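PDB 1WY2: Xaa-Pro dipeptidase from Pyrococcus horikoshii, which probably cleaves dipeptides that carry a C-terminal proline behind a nonpolar residue, as a homodimeric metallopeptidase with two metal ions in each subunit. Local coordinates for residues Tyr217-Thr225 with Gly286-His294; Lys256-Ser266 with Arg298-Glu309. One frame throughout, in Å; residues are numbered along the deposited sequence.

Both interactions lie in the metallopeptidase M24 region, their centres about 18 Å apart. In interaction 1, Asp223 and His287 meet at the two zinc ions of the active site, and Asn221 and Tyr220 hold the loop that follows strand 286-288. Interaction 2 is the more peripheral, its centre about 17 Å from that of the chain; it fastens the start of helix 261-274 to the segment 298-309. The two are joined through the antiparallel pair 286-288 and 297-299, where Gly286 O lies 2.9 Å from Val299 N, a probable hydrogen bond. Val299 thus packs on the helix in one contact and adjoins the zinc-bearing strand of the other, its side chain about 10 Å from a zinc ion.

Interaction 1: Tyr217-Thr225 with Gly286-His294. With ZN (zinc ion), chain E; ZN (zinc ion), chain D; CAC (cacodylate ion), chain C.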
loop_
_atom_site.group_PDB
_atom_site.type_symbol
_atom_site.label_atom_id
_atom_site.label_comp_id
_atom_site.label_asym_id
_atom_site.label_seq_id
_atom_site.Cartn_x
_atom_site.Cartn_y
_atom_site.Cartn_z
ATOM N N TYR A 217 -0.610 9.654 10.811
ATOM C CA TYR A 217 -0.961 11.022 11.168
ATOM C C TYR A 217 0.131 11.975 10.719
ATOM O O TYR A 217 1.283 11.856 11.138
ATOM C CB TYR A 217 -1.133 11.115 12.686
ATOM C CG TYR A 217 -1.414 12.504 13.218
ATOM C CD1 TYR A 217 -2.676 13.079 13.093
ATOM C CD2 TYR A 217 -0.421 13.228 13.878
ATOM C CE1 TYR A 217 -2.946 14.344 13.620
ATOM C CE2 TYR A 217 -0.679 14.491 14.406
ATOM C CZ TYR A 217 -1.943 15.041 14.275
ATOM O OH TYR A 217 -2.201 16.285 14.810
ATOM N N GLN A 218 -0.241 12.921 9.865
ATOM C CA GLN A 218 0.705 13.897 9.359
ATOM C C GLN A 218 2.012 13.240 8.913
ATOM O O GLN A 218 3.109 13.669 9.281
ATOM C CB GLN A 218 0.932 14.983 10.419
ATOM C CG GLN A 218 -0.265 15.934 10.526
ATOM C CD GLN A 218 -0.212 16.877 11.719
ATOM O OE1 GLN A 218 0.843 17.398 12.073
ATOM N NE2 GLN A 218 -1.368 17.115 12.330
ATOM N N HIS A 219 1.855 12.178 8.122
ATOM C CA HIS A 219 2.955 11.419 7.531
ATOM C C HIS A 219 3.678 10.395 8.403
ATOM O O HIS A 219 4.440 9.574 7.884
ATOM C CB HIS A 219 3.974 12.389 6.927
ATOM C CG HIS A 219 3.422 13.211 5.805
ATOM N ND1 HIS A 219 3.145 12.683 4.562
ATOM C CD2 HIS A 219 3.063 14.516 5.750
ATOM C CE1 HIS A 219 2.637 13.628 3.790
ATOM N NE2 HIS A 219 2.578 14.749 4.486
ATOM N N TYR A 220 3.439 10.423 9.711
ATOM C CA TYR A 220 4.093 9.468 10.597
ATOM C C TYR A 220 3.136 8.413 11.127
ATOM O O TYR A 220 1.926 8.614 11.155
ATOM C CB TYR A 220 4.809 10.195 11.738
ATOM C CG TYR A 220 6.053 10.891 11.238
ATOM C CD1 TYR A 220 5.964 12.088 10.530
ATOM C CD2 TYR A 220 7.312 10.307 11.389
ATOM C CE1 TYR A 220 7.093 12.686 9.979
ATOM C CE2 TYR A 220 8.456 10.898 10.838
ATOM C CZ TYR A 220 8.332 12.090 10.133
ATOM O OH TYR A 220 9.436 12.679 9.563
ATOM N N ASN A 221 3.694 7.282 11.543
ATOM C CA ASN A 221 2.892 6.158 12.011
ATOM C C ASN A 221 2.938 5.846 13.499
ATOM O O ASN A 221 3.803 6.324 14.230
ATOM C CB ASN A 221 3.314 4.905 11.237
ATOM C CG ASN A 221 3.014 5.010 9.752
ATOM O OD1 ASN A 221 1.913 4.695 9.310
ATOM N ND2 ASN A 221 3.994 5.468 8.976
ATOM N N SER A 222 1.974 5.031 13.928
ATOM C CA SER A 222 1.870 4.565 15.308
ATOM C C SER A 222 1.504 3.084 15.205
ATOM O O SER A 222 1.016 2.629 14.167
ATOM C CB SER A 222 0.792 5.337 16.077
ATOM O OG SER A 222 -0.454 5.284 15.409
ATOM N N ASP A 223 1.729 2.331 16.271
ATOM C CA ASP A 223 1.465 0.897 16.238
ATOM C C ASP A 223 1.231 0.420 17.664
ATOM O O ASP A 223 2.053 0.668 18.546
ATOM C CB ASP A 223 2.688 0.201 15.627
ATOM C CG ASP A 223 2.415 -1.219 15.190
ATOM O OD1 ASP A 223 1.316 -1.749 15.459
ATOM O OD2 ASP A 223 3.328 -1.800 14.569
ATOM N N ILE A 224 0.113 -0.261 17.891
ATOM C CA ILE A 224 -0.209 -0.746 19.227
ATOM C C ILE A 224 -1.030 -2.034 19.177
ATOM O O ILE A 224 -1.823 -2.232 18.263
ATOM C CB ILE A 224 -1.008 0.336 20.012
ATOM C CG1 ILE A 224 -1.246 -0.110 21.454
ATOM C CG2 ILE A 224 -2.349 0.595 19.329
ATOM C CD1 ILE A 224 -2.012 0.915 22.297
ATOM N N THR A 225 -0.808 -2.918 20.147
ATOM C CA THR A 225 -1.568 -4.161 20.238
ATOM C C THR A 225 -1.939 -4.423 21.688
ATOM O O THR A 225 -1.095 -4.351 22.581
ATOM C CB THR A 225 -0.782 -5.418 19.769
ATOM O OG1 THR A 225 -0.372 -5.273 18.405
ATOM C CG2 THR A 225 -1.676 -6.659 19.872
ATOM N N GLY A 286 10.180 -6.811 17.530
ATOM C CA GLY A 286 9.663 -5.528 17.097
ATOM C C GLY A 286 10.292 -4.953 15.850
ATOM O O GLY A 286 11.112 -5.596 15.194
ATOM N N HIS A 287 9.911 -3.720 15.538
ATOM C CA HIS A 287 10.398 -3.039 14.346
ATOM C C HIS A 287 10.397 -1.535 14.569
ATOM O O HIS A 287 9.671 -1.023 15.424
ATOM C CB HIS A 287 9.476 -3.376 13.166
ATOM C CG HIS A 287 8.027 -3.088 13.431
ATOM N ND1 HIS A 287 7.474 -1.833 13.280
ATOM C CD2 HIS A 287 7.037 -3.878 13.908
ATOM C CE1 HIS A 287 6.206 -1.864 13.654
ATOM N NE2 HIS A 287 5.918 -3.094 14.043
ATOM N N GLY A 288 11.217 -0.827 13.801
ATOM C CA GLY A 288 11.245 0.618 13.920
ATOM C C GLY A 288 9.965 1.178 13.331
ATOM O O GLY A 288 9.293 0.511 12.538
ATOM N N VAL A 289 9.625 2.401 13.725
ATOM C CA VAL A 289 8.422 3.076 13.251
ATOM C C VAL A 289 8.765 4.527 12.912
ATOM O O VAL A 289 9.533 5.169 13.626
ATOM C CB VAL A 289 7.318 3.082 14.337
ATOM C CG1 VAL A 289 6.112 3.871 13.849
ATOM C CG2 VAL A 289 6.904 1.655 14.677
ATOM N N GLY A 290 8.197 5.034 11.824
ATOM C CA GLY A 290 8.452 6.410 11.423
ATOM C C GLY A 290 7.573 6.769 10.243
ATOM O O GLY A 290 6.350 6.686 10.336
ATOM N N LEU A 291 8.185 7.177 9.136
ATOM C CA LEU A 291 7.425 7.507 7.937
ATOM C C LEU A 291 6.745 6.242 7.409
ATOM O O LEU A 291 5.790 6.314 6.637
ATOM C CB LEU A 291 8.340 8.108 6.869
ATOM C CG LEU A 291 8.816 9.529 7.168
ATOM C CD1 LEU A 291 9.867 9.927 6.141
ATOM C CD2 LEU A 291 7.632 10.494 7.139
ATOM N N GLU A 292 7.261 5.086 7.820
ATOM C CA GLU A 292 6.688 3.793 7.446
ATOM C C GLU A 292 6.413 3.031 8.741
ATOM O O GLU A 292 7.111 3.228 9.733
ATOM C CB GLU A 292 7.657 3.009 6.558
ATOM C CG GLU A 292 7.788 3.600 5.160
ATOM C CD GLU A 292 8.906 2.974 4.356
ATOM O OE1 GLU A 292 10.078 3.210 4.700
ATOM O OE2 GLU A 292 8.615 2.248 3.381
ATOM N N VAL A 293 5.399 2.173 8.749
ATOM C CA VAL A 293 5.091 1.439 9.968
ATOM C C VAL A 293 6.170 0.401 10.278
ATOM O O VAL A 293 6.400 0.070 11.438
ATOM C CB VAL A 293 3.693 0.772 9.894
ATOM C CG1 VAL A 293 3.736 -0.446 9.012
ATOM C CG2 VAL A 293 3.215 0.423 11.300
ATOM N N HIS A 294 6.830 -0.103 9.236
ATOM C CA HIS A 294 7.921 -1.062 9.391
ATOM C C HIS A 294 9.205 -0.460 8.826
ATOM O O HIS A 294 9.348 -0.335 7.608
ATOM C CB HIS A 294 7.646 -2.365 8.631
ATOM C CG HIS A 294 6.539 -3.187 9.207
ATOM N ND1 HIS A 294 5.345 -3.388 8.550
ATOM C CD2 HIS A 294 6.449 -3.871 10.372
ATOM C CE1 HIS A 294 4.567 -4.163 9.286
ATOM N NE2 HIS A 294 5.214 -4.469 10.396
HETATM ZN ZN ZN E . 4.205 -3.663 15.101
HETATM ZN ZN ZN D . 1.093 -3.741 15.611
HETATM AS AS CAC C . 2.318 -4.899 12.773
HETATM O O1 CAC C . 2.509 -4.615 14.389
HETATM O O2 CAC C . 3.649 -5.713 12.286
HETATM C C1 CAC C . 0.841 -6.000 12.445
HETATM C C2 CAC C . 2.295 -3.304 11.789
HETATM O O HOH W 1 4.747 8.575 5.418
#
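Asn221 joins the strand 220-229 to the loop after strand 286-288 through its backbone N, which donates to Gly290 O at 3.0 Å, Tyr220 lying opposite Leu291. The side chain doubles this grip: ND2 also reaches Gly290 O at 3.0 Å, in a fairly straight bond (163°) that lies close to the amide plane, and the two donors approach that oxygen from opposite faces of its carbonyl plane. Leu291 sets CD2 over one face of the Tyr220 ring, 3.7 Å from the centroid and displaced toward the rim, a CH-pi contact. With an alanine in place of Tyr220, Leu291 CD2 is likely to lose its aromatic platform and Glu132, outside the two segments, the hydroxyl it bonds. A water bridges His219 O and Leu291 O, donating to both. Farther along, CG anti to the backbone N (chi1 -164°) carries the carboxylate of Asp223 to the metals, which share it: OD1 binds the zinc of chain D at 2.0 Å and OD2 that of chain E at 2.1 Å. His287 NE2 binds the zinc of chain E, while its ND1 donates to Gly288 O and holds the ring's rotation. O1 of the cacodylate bridges the metals, and His294 NE2 donates to O2 of the same ion at 2.8 Å. Asp212, Glu316 and Glu330 complete the dinuclear metal centre characteristic of the M24 peptidases, whose pita-bread fold carries it on its central strands.

Interaction 2: Lys256-Ser266 with Arg298-Glu309; sequences KPGITAKELDS and RVSQYDETVLRE
The amide of Gln301 and the carboxylate of Asp265 meet with their planes 43° apart, and NE2 of Gln301 donates to Asp265 OD1 on its anti side, 30° out of the carboxylate plane. The same NE2 gives a straighter bond (165°) to Ser266 OG at 2.7 Å, close to the amide plane, so two bonds from one nitrogen fix the amide against the first turns of helix 261-274. Within segment 298-309 itself, the Arg308 guanidinium has Val306 CG1 over the centre of one face, and the Tyr302 ring has Gln301 CB over one of its faces. Beyond the two segments, Arg269 and the backbone N of Leu285 also hold the Asp265 carboxylate. Thr260 is the N-cap of the helix and forms a capping box with Glu263, whose OE1 accepts from Thr260 N. Ahead of this cap the chain pairs with Leu307, whose N donates to Ile259 O at 2.8 Å and whose O accepts from Gly258 N; just past it Ala261 N, in the first turn of the helix, donates to Thr305 O. Leu307 CD1 packs 3.6 Å from Ile259 CG2 and 3.7 Å from Leu264 CD2. Lys262, extended beyond CG, crosses Gln301 at about a right angle, its CD 3.4 Å from Gln301 O. It lies alongside Glu304, and a water links Lys262 NZ to Glu304 OE1, which at 4.1 Å are too distant for a salt bridge.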
loop_
_atom_site.group_PDB
_atom_site.type_symbol
_atom_site.label_atom_id
_atom_site.label_comp_id
_atom_site.label_asym_id
_atom_site.label_seq_id
_atom_site.Cartn_x
_atom_site.Cartn_y
_atom_site.Cartn_z
ATOM N N LYS A 256 17.309 0.477 26.052
ATOM C CA LYS A 256 18.130 1.644 26.353
ATOM C C LYS A 256 19.290 1.703 25.363
ATOM O O LYS A 256 19.605 0.708 24.710
ATOM C CB LYS A 256 18.682 1.545 27.776
ATOM C CG LYS A 256 19.638 0.383 27.985
ATOM C CD LYS A 256 20.079 0.284 29.439
ATOM C CE LYS A 256 21.078 -0.850 29.636
ATOM N NZ LYS A 256 21.549 -0.951 31.049
ATOM N N PRO A 257 19.938 2.874 25.234
ATOM C CA PRO A 257 21.066 3.002 24.306
ATOM C C PRO A 257 22.190 2.038 24.688
ATOM O O PRO A 257 22.422 1.785 25.873
ATOM C CB PRO A 257 21.494 4.458 24.482
ATOM C CG PRO A 257 20.224 5.144 24.873
ATOM C CD PRO A 257 19.626 4.170 25.858
ATOM N N GLY A 258 22.883 1.502 23.691
ATOM C CA GLY A 258 23.985 0.599 23.979
ATOM C C GLY A 258 23.712 -0.874 23.744
ATOM O O GLY A 258 24.622 -1.627 23.406
ATOM N N ILE A 259 22.467 -1.294 23.936
ATOM C CA ILE A 259 22.103 -2.690 23.726
ATOM C C ILE A 259 21.803 -2.885 22.242
ATOM O O ILE A 259 21.333 -1.962 21.578
ATOM C CB ILE A 259 20.852 -3.071 24.560
ATOM C CG1 ILE A 259 20.619 -4.581 24.501
ATOM C CG2 ILE A 259 19.624 -2.339 24.029
ATOM C CD1 ILE A 259 19.498 -5.064 25.409
ATOM N N THR A 260 22.093 -4.069 21.713
ATOM C CA THR A 260 21.815 -4.326 20.304
ATOM C C THR A 260 20.384 -4.818 20.177
ATOM O O THR A 260 19.786 -5.269 21.155
ATOM C CB THR A 260 22.741 -5.402 19.711
ATOM O OG1 THR A 260 22.548 -6.635 20.412
ATOM C CG2 THR A 260 24.198 -4.973 19.813
ATOM N N ALA A 261 19.839 -4.729 18.970
ATOM C CA ALA A 261 18.476 -5.176 18.717
ATOM C C ALA A 261 18.353 -6.662 19.056
ATOM O O ALA A 261 17.347 -7.103 19.613
ATOM C CB ALA A 261 18.115 -4.933 17.260
ATOM N N LYS A 262 19.389 -7.427 18.719
ATOM C CA LYS A 262 19.397 -8.858 18.992
ATOM C C LYS A 262 19.369 -9.141 20.493
ATOM O O LYS A 262 18.654 -10.032 20.943
ATOM C CB LYS A 262 20.633 -9.509 18.365
ATOM C CG LYS A 262 20.744 -10.999 18.632
ATOM C CD LYS A 262 21.980 -11.597 17.976
ATOM C CE LYS A 262 22.063 -13.090 18.246
ATOM N NZ LYS A 262 23.217 -13.731 17.552
ATOM N N GLU A 263 20.146 -8.387 21.266
ATOM C CA GLU A 263 20.174 -8.578 22.714
ATOM C C GLU A 263 18.816 -8.243 23.321
ATOM O O GLU A 263 18.378 -8.890 24.270
ATOM C CB GLU A 263 21.259 -7.703 23.356
ATOM C CG GLU A 263 22.674 -8.066 22.919
ATOM C CD GLU A 263 23.736 -7.164 23.524
ATOM O OE1 GLU A 263 23.512 -5.936 23.597
ATOM O OE2 GLU A 263 24.805 -7.683 23.913
ATOM N N LEU A 264 18.145 -7.234 22.772
ATOM C CA LEU A 264 16.829 -6.849 23.276
ATOM C C LEU A 264 15.800 -7.925 22.922
ATOM O O LEU A 264 14.954 -8.284 23.745
ATOM C CB LEU A 264 16.408 -5.494 22.695
ATOM C CG LEU A 264 15.061 -4.931 23.157
ATOM C CD1 LEU A 264 15.000 -4.905 24.678
ATOM C CD2 LEU A 264 14.877 -3.529 22.593
ATOM N N ASP A 265 15.871 -8.446 21.699
ATOM C CA ASP A 265 14.950 -9.499 21.284
ATOM C C ASP A 265 15.128 -10.698 22.217
ATOM O O ASP A 265 14.151 -11.330 22.627
ATOM C CB ASP A 265 15.220 -9.901 19.824
ATOM C CG ASP A 265 14.408 -11.109 19.378
ATOM O OD1 ASP A 265 14.786 -12.250 19.728
ATOM O OD2 ASP A 265 13.390 -10.921 18.675
ATOM N N SER A 266 16.376 -10.988 22.573
ATOM C CA SER A 266 16.684 -12.114 23.453
ATOM C C SER A 266 16.080 -11.993 24.849
ATOM O O SER A 266 15.744 -13.001 25.470
ATOM C CB SER A 266 18.200 -12.295 23.569
ATOM O OG SER A 266 18.760 -12.683 22.326
ATOM N N ARG A 298 15.266 -3.572 12.768
ATOM C CA ARG A 298 14.457 -4.753 13.004
ATOM C C ARG A 298 14.905 -5.227 14.382
ATOM O O ARG A 298 16.096 -5.414 14.616
ATOM C CB ARG A 298 14.761 -5.829 11.961
ATOM C CG ARG A 298 14.007 -5.665 10.654
ATOM C CD ARG A 298 14.547 -6.595 9.572
ATOM N NE ARG A 298 14.943 -7.913 10.070
ATOM C CZ ARG A 298 14.167 -8.737 10.772
ATOM N NH1 ARG A 298 12.923 -8.395 11.085
ATOM N NH2 ARG A 298 14.636 -9.917 11.157
ATOM N N VAL A 299 13.964 -5.385 15.306
ATOM C CA VAL A 299 14.314 -5.846 16.644
ATOM C C VAL A 299 14.142 -7.352 16.618
ATOM O O VAL A 299 13.083 -7.875 16.957
ATOM C CB VAL A 299 13.392 -5.221 17.708
ATOM C CG1 VAL A 299 13.857 -5.619 19.103
ATOM C CG2 VAL A 299 13.404 -3.704 17.563
ATOM N N SER A 300 15.196 -8.042 16.199
ATOM C CA SER A 300 15.157 -9.492 16.080
ATOM C C SER A 300 16.508 -10.129 16.356
ATOM O O SER A 300 17.499 -9.446 16.607
ATOM C CB SER A 300 14.739 -9.876 14.667
ATOM O OG SER A 300 15.784 -9.566 13.762
ATOM N N GLN A 301 16.531 -11.454 16.275
ATOM C CA GLN A 301 17.743 -12.233 16.493
ATOM C C GLN A 301 18.740 -12.062 15.352
ATOM O O GLN A 301 19.894 -12.470 15.467
ATOM C CB GLN A 301 17.387 -13.717 16.619
ATOM C CG GLN A 301 16.779 -14.113 17.950
ATOM C CD GLN A 301 17.735 -13.900 19.110
ATOM O OE1 GLN A 301 18.718 -14.630 19.265
ATOM N NE2 GLN A 301 17.444 -12.901 19.942
ATOM N N TYR A 302 18.300 -11.452 14.257
ATOM C CA TYR A 302 19.162 -11.280 13.091
ATOM C C TYR A 302 19.558 -9.839 12.777
ATOM O O TYR A 302 19.919 -9.520 11.640
ATOM C CB TYR A 302 18.478 -11.908 11.877
ATOM C CG TYR A 302 17.901 -13.273 12.178
ATOM C CD1 TYR A 302 18.732 -14.346 12.499
ATOM C CD2 TYR A 302 16.523 -13.480 12.191
ATOM C CE1 TYR A 302 18.205 -15.591 12.831
ATOM C CE2 TYR A 302 15.984 -14.722 12.521
ATOM C CZ TYR A 302 16.831 -15.771 12.842
ATOM O OH TYR A 302 16.307 -16.996 13.179
ATOM N N ASP A 303 19.494 -8.969 13.780
ATOM C CA ASP A 303 19.859 -7.570 13.590
ATOM C C ASP A 303 20.787 -7.138 14.729
ATOM O O ASP A 303 20.419 -7.215 15.900
ATOM C CB ASP A 303 18.600 -6.699 13.563
ATOM C CG ASP A 303 18.868 -5.302 13.037
ATOM O OD1 ASP A 303 19.685 -4.586 13.648
ATOM O OD2 ASP A 303 18.264 -4.921 12.015
ATOM N N GLU A 304 21.985 -6.679 14.376
ATOM C CA GLU A 304 22.987 -6.268 15.360
ATOM C C GLU A 304 23.035 -4.765 15.621
ATOM O O GLU A 304 23.980 -4.270 16.240
ATOM C CB GLU A 304 24.377 -6.732 14.908
ATOM C CG GLU A 304 24.480 -8.220 14.604
ATOM C CD GLU A 304 24.616 -9.074 15.852
ATOM O OE1 GLU A 304 24.518 -10.314 15.735
ATOM O OE2 GLU A 304 24.830 -8.509 16.946
ATOM N N THR A 305 22.027 -4.038 15.154
ATOM C CA THR A 305 21.991 -2.592 15.353
ATOM C C THR A 305 22.044 -2.220 16.828
ATOM O O THR A 305 21.301 -2.764 17.643
ATOM C CB THR A 305 20.714 -1.970 14.759
ATOM O OG1 THR A 305 20.662 -2.235 13.355
ATOM C CG2 THR A 305 20.700 -0.463 14.986
ATOM N N VAL A 306 22.927 -1.288 17.170
ATOM C CA VAL A 306 23.031 -0.837 18.550
ATOM C C VAL A 306 21.999 0.268 18.719
ATOM O O VAL A 306 21.970 1.228 17.948
ATOM C CB VAL A 306 24.430 -0.269 18.866
ATOM C CG1 VAL A 306 24.475 0.213 20.306
ATOM C CG2 VAL A 306 25.489 -1.339 18.639
ATOM N N LEU A 307 21.141 0.125 19.720
ATOM C CA LEU A 307 20.112 1.124 19.953
ATOM C C LEU A 307 20.722 2.441 20.413
ATOM O O LEU A 307 21.700 2.462 21.164
ATOM C CB LEU A 307 19.113 0.620 20.997
ATOM C CG LEU A 307 18.373 -0.681 20.668
ATOM C CD1 LEU A 307 17.270 -0.886 21.699
ATOM C CD2 LEU A 307 17.779 -0.618 19.258
ATOM N N ARG A 308 20.143 3.537 19.943
ATOM C CA ARG A 308 20.606 4.869 20.295
ATOM C C ARG A 308 19.434 5.782 20.604
ATOM O O ARG A 308 18.308 5.560 20.150
ATOM C CB ARG A 308 21.429 5.485 19.153
ATOM C CG ARG A 308 22.550 4.604 18.601
ATOM C CD ARG A 308 23.754 4.573 19.513
ATOM N NE ARG A 308 24.878 3.841 18.931
ATOM C CZ ARG A 308 25.949 3.432 19.604
ATOM N NH1 ARG A 308 26.062 3.675 20.904
ATOM N NH2 ARG A 308 26.906 2.762 18.976
ATOM N N GLU A 309 19.718 6.818 21.382
ATOM C CA GLU A 309 18.727 7.810 21.766
ATOM C C GLU A 309 18.086 8.376 20.498
ATOM O O GLU A 309 18.783 8.744 19.550
ATOM C CB GLU A 309 19.425 8.930 22.542
ATOM C CG GLU A 309 18.513 9.827 23.349
ATOM C CD GLU A 309 19.267 10.989 23.974
ATOM O OE1 GLU A 309 20.465 10.820 24.293
ATOM O OE2 GLU A 309 18.662 12.064 24.153
HETATM O O HOH W 2 24.243 -8.586 19.520
HETATM O O HOH W 3 25.630 -12.253 17.874
HETATM O O HOH W 4 13.936 -12.724 16.077
#